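Local coordinates for epimerase domain-containing protein (Bacillus cereus HuA2-4, PDB 6ZLK) that interconverts UDP-glucuronic acid and UDP-galacturonic acid by inverting the sugar at C4, using bound NAD, at residues Ala189-Ile194 with Asp308-Leu313; Ile194-Met197 with Leu203-Phe206; Ile254-Lys259 with Val297-Gly302. All blocks are in the same frame, centred on the assembly; numbering follows the deposited sequence.

Contact 1 (Ala189-Ile194 with Asp308-Leu313). With UGA (uridine-5'-diphosphate-glucuronic acid), chain F.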
loop_
_atom_site.group_PDB
_atom_site.type_symbol
_atom_site.label_atom_id
_atom_site.label_comp_id
_atom_site.label_asym_id
_atom_site.label_seq_id
_atom_site.Cartn_x
_atom_site.Cartn_y
_atom_site.Cartn_z
ATOM N N ALA A 189 -19.251 8.189 -13.767
ATOM C CA ALA A 189 -20.653 8.534 -13.573
ATOM C C ALA A 189 -21.147 9.417 -14.706
ATOM O O ALA A 189 -22.253 9.166 -15.255
ATOM C CB ALA A 189 -20.860 9.239 -12.271
ATOM N N PHE A 190 -20.488 10.515 -14.997
ATOM C CA PHE A 190 -21.097 11.498 -15.914
ATOM C C PHE A 190 -21.251 10.875 -17.290
ATOM O O PHE A 190 -22.261 11.148 -17.949
ATOM C CB PHE A 190 -20.304 12.804 -15.979
ATOM C CG PHE A 190 -20.317 13.622 -14.706
ATOM C CD1 PHE A 190 -20.956 13.185 -13.557
ATOM C CD2 PHE A 190 -19.644 14.828 -14.686
ATOM C CE1 PHE A 190 -20.905 13.938 -12.400
ATOM C CE2 PHE A 190 -19.607 15.590 -13.535
ATOM C CZ PHE A 190 -20.276 15.155 -12.404
ATOM N N HIS A 191 -20.269 10.131 -17.740
ATOM C CA HIS A 191 -20.286 9.467 -19.061
ATOM C C HIS A 191 -21.493 8.530 -19.076
ATOM O O HIS A 191 -22.344 8.611 -19.990
ATOM C CB HIS A 191 -19.010 8.718 -19.289
ATOM C CG HIS A 191 -18.865 8.159 -20.667
ATOM N ND1 HIS A 191 -17.721 8.372 -21.373
ATOM C CD2 HIS A 191 -19.662 7.370 -21.432
ATOM C CE1 HIS A 191 -17.830 7.774 -22.565
ATOM N NE2 HIS A 191 -19.040 7.171 -22.614
ATOM N N ARG A 192 -21.638 7.691 -18.046
ATOM C CA ARG A 192 -22.790 6.750 -17.967
ATOM C C ARG A 192 -24.105 7.501 -17.967
ATOM O O ARG A 192 -25.032 7.066 -18.705
ATOM C CB ARG A 192 -22.679 5.784 -16.770
ATOM C CG ARG A 192 -21.520 4.819 -16.876
ATOM C CD ARG A 192 -21.219 4.028 -15.604
ATOM N NE ARG A 192 -22.447 3.472 -15.019
ATOM C CZ ARG A 192 -22.994 2.333 -15.404
ATOM N NH1 ARG A 192 -22.379 1.584 -16.309
ATOM N NH2 ARG A 192 -24.161 1.946 -14.895
ATOM N N LEU A 193 -24.268 8.481 -17.086
ATOM C CA LEU A 193 -25.539 9.177 -16.867
ATOM C C LEU A 193 -25.924 9.928 -18.127
ATOM O O LEU A 193 -27.092 9.926 -18.460
ATOM C CB LEU A 193 -25.408 10.130 -15.678
ATOM C CG LEU A 193 -25.268 9.414 -14.345
ATOM C CD1 LEU A 193 -24.938 10.429 -13.262
ATOM C CD2 LEU A 193 -26.556 8.688 -13.971
ATOM N N ILE A 194 -24.969 10.587 -18.786
ATOM C CA ILE A 194 -25.313 11.374 -20.004
ATOM C C ILE A 194 -25.714 10.391 -21.101
ATOM O O ILE A 194 -26.713 10.697 -21.799
ATOM C CB ILE A 194 -24.152 12.293 -20.406
ATOM C CG1 ILE A 194 -23.891 13.386 -19.376
ATOM C CG2 ILE A 194 -24.404 12.863 -21.795
ATOM C CD1 ILE A 194 -22.482 13.997 -19.478
ATOM N N ASP A 308 -21.972 17.543 -24.942
ATOM C CA ASP A 308 -21.764 17.626 -26.423
ATOM C C ASP A 308 -20.812 16.518 -26.863
ATOM O O ASP A 308 -20.976 15.917 -27.935
ATOM C CB ASP A 308 -21.324 19.025 -26.827
ATOM C CG ASP A 308 -22.466 20.045 -26.915
ATOM O OD1 ASP A 308 -23.626 19.642 -26.878
ATOM O OD2 ASP A 308 -22.146 21.236 -26.943
ATOM N N TYR A 309 -19.776 16.196 -26.078
ATOM C CA TYR A 309 -18.798 15.155 -26.432
ATOM C C TYR A 309 -19.495 13.794 -26.486
ATOM O O TYR A 309 -19.323 13.048 -27.456
ATOM C CB TYR A 309 -17.678 15.141 -25.380
ATOM C CG TYR A 309 -16.855 13.890 -25.465
ATOM C CD1 TYR A 309 -15.865 13.729 -26.435
ATOM C CD2 TYR A 309 -17.112 12.834 -24.617
ATOM C CE1 TYR A 309 -15.151 12.547 -26.537
ATOM C CE2 TYR A 309 -16.439 11.627 -24.736
ATOM C CZ TYR A 309 -15.466 11.488 -25.700
ATOM O OH TYR A 309 -14.814 10.291 -25.750
ATOM N N ILE A 310 -20.367 13.494 -25.514
ATOM C CA ILE A 310 -21.029 12.150 -25.421
ATOM C C ILE A 310 -22.070 12.082 -26.553
ATOM O O ILE A 310 -22.207 11.017 -27.179
ATOM C CB ILE A 310 -21.673 11.950 -24.034
ATOM C CG1 ILE A 310 -20.658 11.961 -22.873
ATOM C CG2 ILE A 310 -22.469 10.666 -24.002
ATOM C CD1 ILE A 310 -19.651 10.863 -22.890
ATOM N N LYS A 311 -22.786 13.159 -26.785
ATOM C CA LYS A 311 -23.841 13.184 -27.825
ATOM C C LYS A 311 -23.174 12.803 -29.148
ATOM O O LYS A 311 -23.743 11.995 -29.923
ATOM C CB LYS A 311 -24.526 14.545 -27.884
ATOM C CG LYS A 311 -25.625 14.652 -28.941
ATOM C CD LYS A 311 -26.365 15.969 -28.841
ATOM C CE LYS A 311 -27.704 15.951 -29.552
ATOM N NZ LYS A 311 -28.724 15.235 -28.745
ATOM N N GLN A 312 -22.024 13.401 -29.431
ATOM C CA GLN A 312 -21.265 13.125 -30.681
ATOM C C GLN A 312 -20.699 11.709 -30.679
ATOM O O GLN A 312 -20.699 11.032 -31.752
ATOM C CB GLN A 312 -20.181 14.193 -30.834
ATOM C CG GLN A 312 -19.325 14.002 -32.073
ATOM C CD GLN A 312 -18.407 15.187 -32.229
ATOM O OE1 GLN A 312 -18.545 15.976 -33.153
ATOM N NE2 GLN A 312 -17.479 15.321 -31.296
ATOM N N LEU A 313 -20.165 11.233 -29.557
ATOM C CA LEU A 313 -19.583 9.869 -29.465
ATOM C C LEU A 313 -20.619 8.789 -29.803
ATOM O O LEU A 313 -20.235 7.823 -30.486
ATOM C CB LEU A 313 -19.015 9.674 -28.058
ATOM C CG LEU A 313 -18.306 8.348 -27.790
ATOM C CD1 LEU A 313 -17.102 8.176 -28.697
ATOM C CD2 LEU A 313 -17.881 8.295 -26.337
HETATM C "C1'" UGA F . -13.208 8.811 -9.932
HETATM C "C2'" UGA F . -12.355 7.946 -10.847
HETATM O "O2'" UGA F . -13.178 6.891 -11.331
HETATM C "C3'" UGA F . -11.156 7.357 -10.143
HETATM O "O3'" UGA F . -10.310 6.789 -11.146
HETATM C "C4'" UGA F . -10.395 8.398 -9.338
HETATM O "O4'" UGA F . -9.389 7.733 -8.564
HETATM C "C5'" UGA F . -11.361 9.158 -8.415
HETATM O "O5'" UGA F . -12.416 9.726 -9.196
HETATM C "C6'" UGA F . -10.758 10.293 -7.570
HETATM O "O'P" UGA F . -9.654 10.177 -7.089
HETATM O "O'Q" UGA F . -11.417 11.272 -7.342
HETATM P PB UGA F . -15.359 8.408 -8.480
HETATM O O1B UGA F . -15.295 9.593 -7.614
HETATM O O2B UGA F . -15.940 7.126 -7.999
HETATM O O3B UGA F . -13.962 7.940 -9.115
HETATM O O3A UGA F . -16.084 8.883 -9.820
HETATM P PA UGA F . -17.377 8.470 -10.659
HETATM O O1A UGA F . -17.160 7.123 -11.193
HETATM O O2A UGA F . -17.657 9.595 -11.568
HETATM O O5D UGA F . -18.515 8.386 -9.520
HETATM C C5D UGA F . -18.950 9.506 -8.773
HETATM C C4D UGA F . -20.186 9.110 -8.022
HETATM O O4D UGA F . -21.215 8.665 -8.940
HETATM C C3D UGA F . -19.992 7.967 -7.021
HETATM O O3D UGA F . -20.558 8.456 -5.803
HETATM C C2D UGA F . -20.777 6.791 -7.609
HETATM O O2D UGA F . -21.534 6.139 -6.603
HETATM C C1D UGA F . -21.820 7.475 -8.484
HETATM N N1 UGA F . -22.242 6.699 -9.659
HETATM C C6 UGA F . -21.336 6.225 -10.569
HETATM C C2 UGA F . -23.611 6.606 -9.868
HETATM O O2 UGA F . -24.448 7.005 -9.067
HETATM N N3 UGA F . -23.958 6.018 -11.041
HETATM C C4 UGA F . -23.111 5.515 -12.000
HETATM O O4 UGA F . -23.607 4.979 -12.988
HETATM C C5 UGA F . -21.706 5.628 -11.706
#
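Ile310 places its terminal methyl, CD1, over the flat side of the His191 imidazole where helix 189-198 and helix 299-313 pack together. CD1 of Ile310 stands 3.5 Å from the centroid of the His191 ring and 8° off its normal, a CH-pi contact centred on the ring. The histidine reaches that spot because its CG lies anti to the backbone N (chi1 -173°), which carries the ring off the helix toward its neighbour. Both ring nitrogens are committed as well: ND1 is hydrogen-bonded to the carbonyl oxygen of Gln184 and NE2 to the hydroxyl of Tyr314, just beyond the second helix. Held at two corners, the imidazole has little freedom to turn and presents a fixed surface to the isoleucine.

The other branch of Ile310 belongs to Ile194, one helical turn after His191. Ile194 CG2 rests 3.6 Å from Ile310 CB and close to Ile310 CG2 too, so Ile310 meets the ring with CD1 and the Ile194 methyl with CB and CG2. At the margin Leu313 CD2 approaches the ring obliquely, 3.8 Å from His191 CE1. The short axes cross at -56° and pass 10.0 Å apart.

The ligand engages other sides of helix 189-198. Ala189 N donates to the phosphate oxygen O2A of UGA at 3.1 Å, at the N-terminal end of the helix, where the helix dipole would favour an anion. Arg192 NE points at uracil O4 along an almost straight bond of 2.8 Å, with O4 in the guanidinium plane. A helix packed on one side and binding UDP on another belongs to the nucleotide-sugar site of this short-chain dehydrogenase/reductase-type epimerase.

Contact 2 (Ile194-Met197 with Leu203-Phe206). With UGA (uridine-5'-diphosphate-glucuronic acid), chain F.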
loop_
_atom_site.group_PDB
_atom_site.type_symbol
_atom_site.label_atom_id
_atom_site.label_comp_id
_atom_site.label_asym_id
_atom_site.label_seq_id
_atom_site.Cartn_x
_atom_site.Cartn_y
_atom_site.Cartn_z
ATOM N N ILE A 194 -24.969 10.587 -18.786
ATOM C CA ILE A 194 -25.313 11.374 -20.004
ATOM C C ILE A 194 -25.714 10.391 -21.101
ATOM O O ILE A 194 -26.713 10.697 -21.799
ATOM C CB ILE A 194 -24.152 12.293 -20.406
ATOM C CG1 ILE A 194 -23.891 13.386 -19.376
ATOM C CG2 ILE A 194 -24.404 12.863 -21.795
ATOM C CD1 ILE A 194 -22.482 13.997 -19.478
ATOM N N LYS A 195 -25.010 9.299 -21.242
ATOM C CA LYS A 195 -25.274 8.269 -22.260
ATOM C C LYS A 195 -26.690 7.747 -21.987
ATOM O O LYS A 195 -27.501 7.666 -22.955
ATOM C CB LYS A 195 -24.236 7.142 -22.230
ATOM C CG LYS A 195 -24.415 6.073 -23.301
ATOM C CD LYS A 195 -23.404 4.968 -23.194
ATOM C CE LYS A 195 -23.394 4.074 -24.404
ATOM N NZ LYS A 195 -24.658 3.333 -24.477
ATOM N N GLN A 196 -27.008 7.392 -20.732
ATOM C CA GLN A 196 -28.356 6.892 -20.382
ATOM C C GLN A 196 -29.368 7.981 -20.715
ATOM O O GLN A 196 -30.424 7.621 -21.274
ATOM C CB GLN A 196 -28.395 6.454 -18.913
ATOM C CG GLN A 196 -27.549 5.235 -18.639
ATOM C CD GLN A 196 -27.146 5.122 -17.179
ATOM O OE1 GLN A 196 -27.460 6.002 -16.364
ATOM N NE2 GLN A 196 -26.414 4.067 -16.872
ATOM N N MET A 197 -29.127 9.242 -20.344
ATOM C CA MET A 197 -30.101 10.329 -20.591
ATOM C C MET A 197 -30.337 10.477 -22.091
ATOM O O MET A 197 -31.538 10.589 -22.480
ATOM C CB MET A 197 -29.593 11.641 -20.013
ATOM C CG MET A 197 -30.597 12.759 -20.093
ATOM S SD MET A 197 -30.104 14.170 -19.080
ATOM C CE MET A 197 -29.966 13.455 -17.442
ATOM N N LEU A 203 -31.577 6.315 -15.477
ATOM C CA LEU A 203 -30.252 6.734 -14.955
ATOM C C LEU A 203 -29.909 5.812 -13.781
ATOM O O LEU A 203 -30.708 5.720 -12.819
ATOM C CB LEU A 203 -30.284 8.195 -14.565
ATOM C CG LEU A 203 -29.850 9.169 -15.655
ATOM C CD1 LEU A 203 -30.678 9.032 -16.900
ATOM C CD2 LEU A 203 -29.861 10.614 -15.151
ATOM N N THR A 204 -28.738 5.189 -13.822
ATOM C CA THR A 204 -28.296 4.267 -12.759
ATOM C C THR A 204 -27.687 5.112 -11.653
ATOM O O THR A 204 -26.593 5.627 -11.871
ATOM C CB THR A 204 -27.330 3.204 -13.271
ATOM O OG1 THR A 204 -26.200 3.819 -13.886
ATOM C CG2 THR A 204 -27.971 2.217 -14.235
ATOM N N ILE A 205 -28.319 5.157 -10.482
ATOM C CA ILE A 205 -27.806 5.954 -9.355
ATOM C C ILE A 205 -27.418 4.961 -8.273
ATOM O O ILE A 205 -28.285 4.199 -7.870
ATOM C CB ILE A 205 -28.870 6.940 -8.878
ATOM C CG1 ILE A 205 -29.240 7.901 -10.008
ATOM C CG2 ILE A 205 -28.394 7.669 -7.613
ATOM C CD1 ILE A 205 -30.443 8.800 -9.707
ATOM N N PHE A 206 -26.181 4.999 -7.785
ATOM C CA PHE A 206 -25.732 4.092 -6.710
ATOM C C PHE A 206 -26.068 4.765 -5.390
ATOM O O PHE A 206 -25.723 5.943 -5.164
ATOM C CB PHE A 206 -24.265 3.680 -6.928
ATOM C CG PHE A 206 -23.980 3.106 -8.285
ATOM C CD1 PHE A 206 -24.964 2.418 -8.993
ATOM C CD2 PHE A 206 -22.747 3.261 -8.886
ATOM C CE1 PHE A 206 -24.707 1.885 -10.247
ATOM C CE2 PHE A 206 -22.486 2.704 -10.120
ATOM C CZ PHE A 206 -23.457 2.022 -10.807
HETATM C "C1'" UGA F . -13.208 8.811 -9.932
HETATM C "C2'" UGA F . -12.355 7.946 -10.847
HETATM O "O2'" UGA F . -13.178 6.891 -11.331
HETATM C "C3'" UGA F . -11.156 7.357 -10.143
HETATM O "O3'" UGA F . -10.310 6.789 -11.146
HETATM C "C4'" UGA F . -10.395 8.398 -9.338
HETATM O "O4'" UGA F . -9.389 7.733 -8.564
HETATM C "C5'" UGA F . -11.361 9.158 -8.415
HETATM O "O5'" UGA F . -12.416 9.726 -9.196
HETATM C "C6'" UGA F . -10.758 10.293 -7.570
HETATM O "O'P" UGA F . -9.654 10.177 -7.089
HETATM O "O'Q" UGA F . -11.417 11.272 -7.342
HETATM P PB UGA F . -15.359 8.408 -8.480
HETATM O O1B UGA F . -15.295 9.593 -7.614
HETATM O O2B UGA F . -15.940 7.126 -7.999
HETATM O O3B UGA F . -13.962 7.940 -9.115
HETATM O O3A UGA F . -16.084 8.883 -9.820
HETATM P PA UGA F . -17.377 8.470 -10.659
HETATM O O1A UGA F . -17.160 7.123 -11.193
HETATM O O2A UGA F . -17.657 9.595 -11.568
HETATM O O5D UGA F . -18.515 8.386 -9.520
HETATM C C5D UGA F . -18.950 9.506 -8.773
HETATM C C4D UGA F . -20.186 9.110 -8.022
HETATM O O4D UGA F . -21.215 8.665 -8.940
HETATM C C3D UGA F . -19.992 7.967 -7.021
HETATM O O3D UGA F . -20.558 8.456 -5.803
HETATM C C2D UGA F . -20.777 6.791 -7.609
HETATM O O2D UGA F . -21.534 6.139 -6.603
HETATM C C1D UGA F . -21.820 7.475 -8.484
HETATM N N1 UGA F . -22.242 6.699 -9.659
HETATM C C6 UGA F . -21.336 6.225 -10.569
HETATM C C2 UGA F . -23.611 6.606 -9.868
HETATM O O2 UGA F . -24.448 7.005 -9.067
HETATM N N3 UGA F . -23.958 6.018 -11.041
HETATM C C4 UGA F . -23.111 5.515 -12.000
HETATM O O4 UGA F . -23.607 4.979 -12.988
HETATM C C5 UGA F . -21.706 5.628 -11.706
#
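Gln196 leaves helix 189-198 and lays its amide against the start of strand 203-206, where both ends of the amide find partners. Its CB meets Leu203 CD1 at 4.0 Å, a loose apolar touch at the root of the side chain. With CG anti to the carbonyl carbon (chi1 -68°) and the chain extended beyond it, CD is carried across to Thr204. There OE1 accepts from Thr204 N at 3.0 Å; the donor stands 42° above the carbonyl plane, and the same oxygen lies near Leu203 CA. NE2 donates to Thr204 OG1, also at 3.0 Å, with the hydroxyl oxygen nearly in the amide plane. Two bonds to one residue, one to its backbone and one to its side chain, oppose rotation of the amide.

Behind this polar clasp, Met197 CE packs 3.7 Å from Leu203 CD2, while Leu203 CD1 lies against the backbone of Met197.

Strand 203-206 then presents the uracil with a series of groups. Thr204 O is 2.8 Å from UGA N3, and Phe206 N donates to UGA O2 over 2.9 Å. The Phe206 ring lies over the base, with N3 displaced toward the ring's rim.

Gln196 therefore acts as a second-shell residue. Its NE2 and Arg192 NH2 both donate to Thr204 OG1, which lies 3.0 Å from UGA O4, and by gripping Thr204 N it probably helps to hold the strand so that Thr204 O and Phe206 N face uracil N3 and O2.

Contact 3 (Ile254-Lys259 with Val297-Gly302)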
loop_
_atom_site.group_PDB
_atom_site.type_symbol
_atom_site.label_atom_id
_atom_site.label_comp_id
_atom_site.label_asym_id
_atom_site.label_seq_id
_atom_site.Cartn_x
_atom_site.Cartn_y
_atom_site.Cartn_z
ATOM N N ILE A 254 -27.583 15.528 -12.091
ATOM C CA ILE A 254 -28.692 15.069 -12.947
ATOM C C ILE A 254 -29.584 16.281 -13.240
ATOM O O ILE A 254 -29.968 16.414 -14.413
ATOM C CB ILE A 254 -29.441 13.899 -12.313
ATOM C CG1 ILE A 254 -28.559 12.658 -12.292
ATOM C CG2 ILE A 254 -30.744 13.660 -13.060
ATOM C CD1 ILE A 254 -29.116 11.508 -11.499
ATOM N N SER A 255 -29.911 17.134 -12.275
ATOM C CA SER A 255 -30.766 18.324 -12.533
ATOM C C SER A 255 -30.107 19.245 -13.543
ATOM O O SER A 255 -30.797 19.745 -14.422
ATOM C CB SER A 255 -31.108 19.058 -11.303
ATOM O OG SER A 255 -31.903 18.210 -10.512
ATOM N N MET A 256 -28.814 19.451 -13.418
ATOM C CA MET A 256 -28.097 20.338 -14.343
ATOM C C MET A 256 -28.140 19.707 -15.726
ATOM O O MET A 256 -28.321 20.472 -16.694
ATOM C CB MET A 256 -26.646 20.471 -13.889
ATOM C CG MET A 256 -26.575 21.176 -12.555
ATOM S SD MET A 256 -24.867 21.378 -12.049
ATOM C CE MET A 256 -24.593 22.836 -13.045
ATOM N N LEU A 257 -28.038 18.385 -15.831
ATOM C CA LEU A 257 -28.033 17.705 -17.143
ATOM C C LEU A 257 -29.441 17.786 -17.740
ATOM O O LEU A 257 -29.538 17.887 -18.973
ATOM C CB LEU A 257 -27.554 16.257 -17.005
ATOM C CG LEU A 257 -26.042 16.087 -16.818
ATOM C CD1 LEU A 257 -25.761 14.640 -16.451
ATOM C CD2 LEU A 257 -25.285 16.500 -18.048
ATOM N N GLU A 258 -30.468 17.647 -16.922
ATOM C CA GLU A 258 -31.868 17.818 -17.405
ATOM C C GLU A 258 -32.029 19.217 -17.988
ATOM O O GLU A 258 -32.691 19.320 -19.070
ATOM C CB GLU A 258 -32.852 17.572 -16.264
ATOM C CG GLU A 258 -32.941 16.096 -15.923
ATOM C CD GLU A 258 -33.854 15.779 -14.758
ATOM O OE1 GLU A 258 -33.935 16.599 -13.813
ATOM O OE2 GLU A 258 -34.474 14.688 -14.807
ATOM N N LYS A 259 -31.486 20.241 -17.340
ATOM C CA LYS A 259 -31.641 21.626 -17.865
ATOM C C LYS A 259 -30.883 21.735 -19.200
ATOM O O LYS A 259 -31.440 22.328 -20.157
ATOM C CB LYS A 259 -31.282 22.692 -16.834
ATOM C CG LYS A 259 -29.823 22.763 -16.419
ATOM C CD LYS A 259 -29.435 23.921 -15.473
ATOM C CE LYS A 259 -27.948 23.946 -15.116
ATOM N NZ LYS A 259 -27.106 23.275 -16.148
ATOM N N VAL A 297 -13.493 26.453 -14.189
ATOM C CA VAL A 297 -14.621 25.994 -15.032
ATOM C C VAL A 297 -15.785 25.574 -14.132
ATOM O O VAL A 297 -15.608 24.640 -13.328
ATOM C CB VAL A 297 -14.183 24.853 -15.958
ATOM C CG1 VAL A 297 -15.360 24.337 -16.770
ATOM C CG2 VAL A 297 -13.031 25.294 -16.846
ATOM N N SER A 298 -16.957 26.189 -14.310
ATOM C CA SER A 298 -18.168 25.856 -13.546
ATOM C C SER A 298 -18.691 24.504 -14.010
ATOM O O SER A 298 -18.438 24.091 -15.147
ATOM C CB SER A 298 -19.264 26.902 -13.721
ATOM O OG SER A 298 -19.700 26.884 -15.073
ATOM N N LEU A 299 -19.432 23.855 -13.152
ATOM C CA LEU A 299 -20.117 22.608 -13.529
ATOM C C LEU A 299 -21.024 22.813 -14.731
ATOM O O LEU A 299 -20.995 21.933 -15.571
ATOM C CB LEU A 299 -20.940 22.100 -12.349
ATOM C CG LEU A 299 -20.126 21.301 -11.358
ATOM C CD1 LEU A 299 -20.961 21.059 -10.099
ATOM C CD2 LEU A 299 -19.659 19.990 -11.989
ATOM N N SER A 300 -21.760 23.918 -14.839
ATOM C CA SER A 300 -22.696 24.052 -15.987
ATOM C C SER A 300 -21.871 24.105 -17.275
ATOM O O SER A 300 -22.197 23.383 -18.238
ATOM C CB SER A 300 -23.669 25.211 -15.867
ATOM O OG SER A 300 -22.985 26.412 -15.664
ATOM N N ASP A 301 -20.775 24.852 -17.289
ATOM C CA ASP A 301 -19.923 24.930 -18.500
ATOM C C ASP A 301 -19.296 23.555 -18.772
ATOM O O ASP A 301 -19.242 23.128 -19.931
ATOM C CB ASP A 301 -18.881 26.033 -18.372
ATOM C CG ASP A 301 -19.407 27.460 -18.519
ATOM O OD1 ASP A 301 -20.566 27.637 -18.974
ATOM O OD2 ASP A 301 -18.638 28.384 -18.209
ATOM N N GLY A 302 -18.777 22.876 -17.745
ATOM C CA GLY A 302 -18.077 21.578 -17.920
ATOM C C GLY A 302 -19.038 20.479 -18.356
ATOM O O GLY A 302 -18.680 19.707 -19.269
#
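Met256 stretches from helix 250-261 and lays its terminal methyl against the first turn of helix 299-313. CE is 3.5 Å from Ser300 N and 3.8 Å from both Leu299 CB and Ser300 CB, so it touches backbone and the roots of two side chains together. The thioether sulfur follows at 4.0 Å from Leu299 CB, and the methionine and leucine side chains cross at about a right angle. A bend at the last torsion (chi3 82°) turns CE out of the line of the otherwise extended chain and onto this turn.

At the solvent-facing margin Lys259, one turn further along, brings NZ within 4.0 Å of Ser300 CB, a distant van der Waals approach. The contact between these segments is thus a small apolar one, made mainly by the methionine methyl.

Ser298 is the N-cap of helix 299-313: its OG accepts from Asp301 N at 3.2 Å with an angle of 164°, while Glu246 OE1 accepts from Leu299 N. Two of the amides at the helix start are satisfied in this way.

The rest of segment 254-259 faces other neighbours. Leu257 packs on Ile194 and Met197 of helix 189-198, and Ile254 reaches Leu203 and Ile205 of strand 203-206, so helix 250-261 lies against the start of the C-terminal helix and against a helix and a strand of the UDP-binding region.

Overall arrangement
Contacts 1 and 2 are buried and share helix 189-198, meeting at Ile194; contact 3 is only partly buried and has no bound ligand in it. Helix 299-313 serves twice, its last turns in contact 1 and its first in contact 3. The chemistry changes with place: a methyl over an imidazole joins the helices of contact 1, an amide clasp holds the strand of contact 2, and a methionine methyl bridges contact 3. Arg192 NH2 ties contact 1 to Thr204 of contact 2, completing a polar cluster at the uracil. Apolar links, Ile194 to Leu257 and Ile254 to Ile205, connect contact 3 with the others.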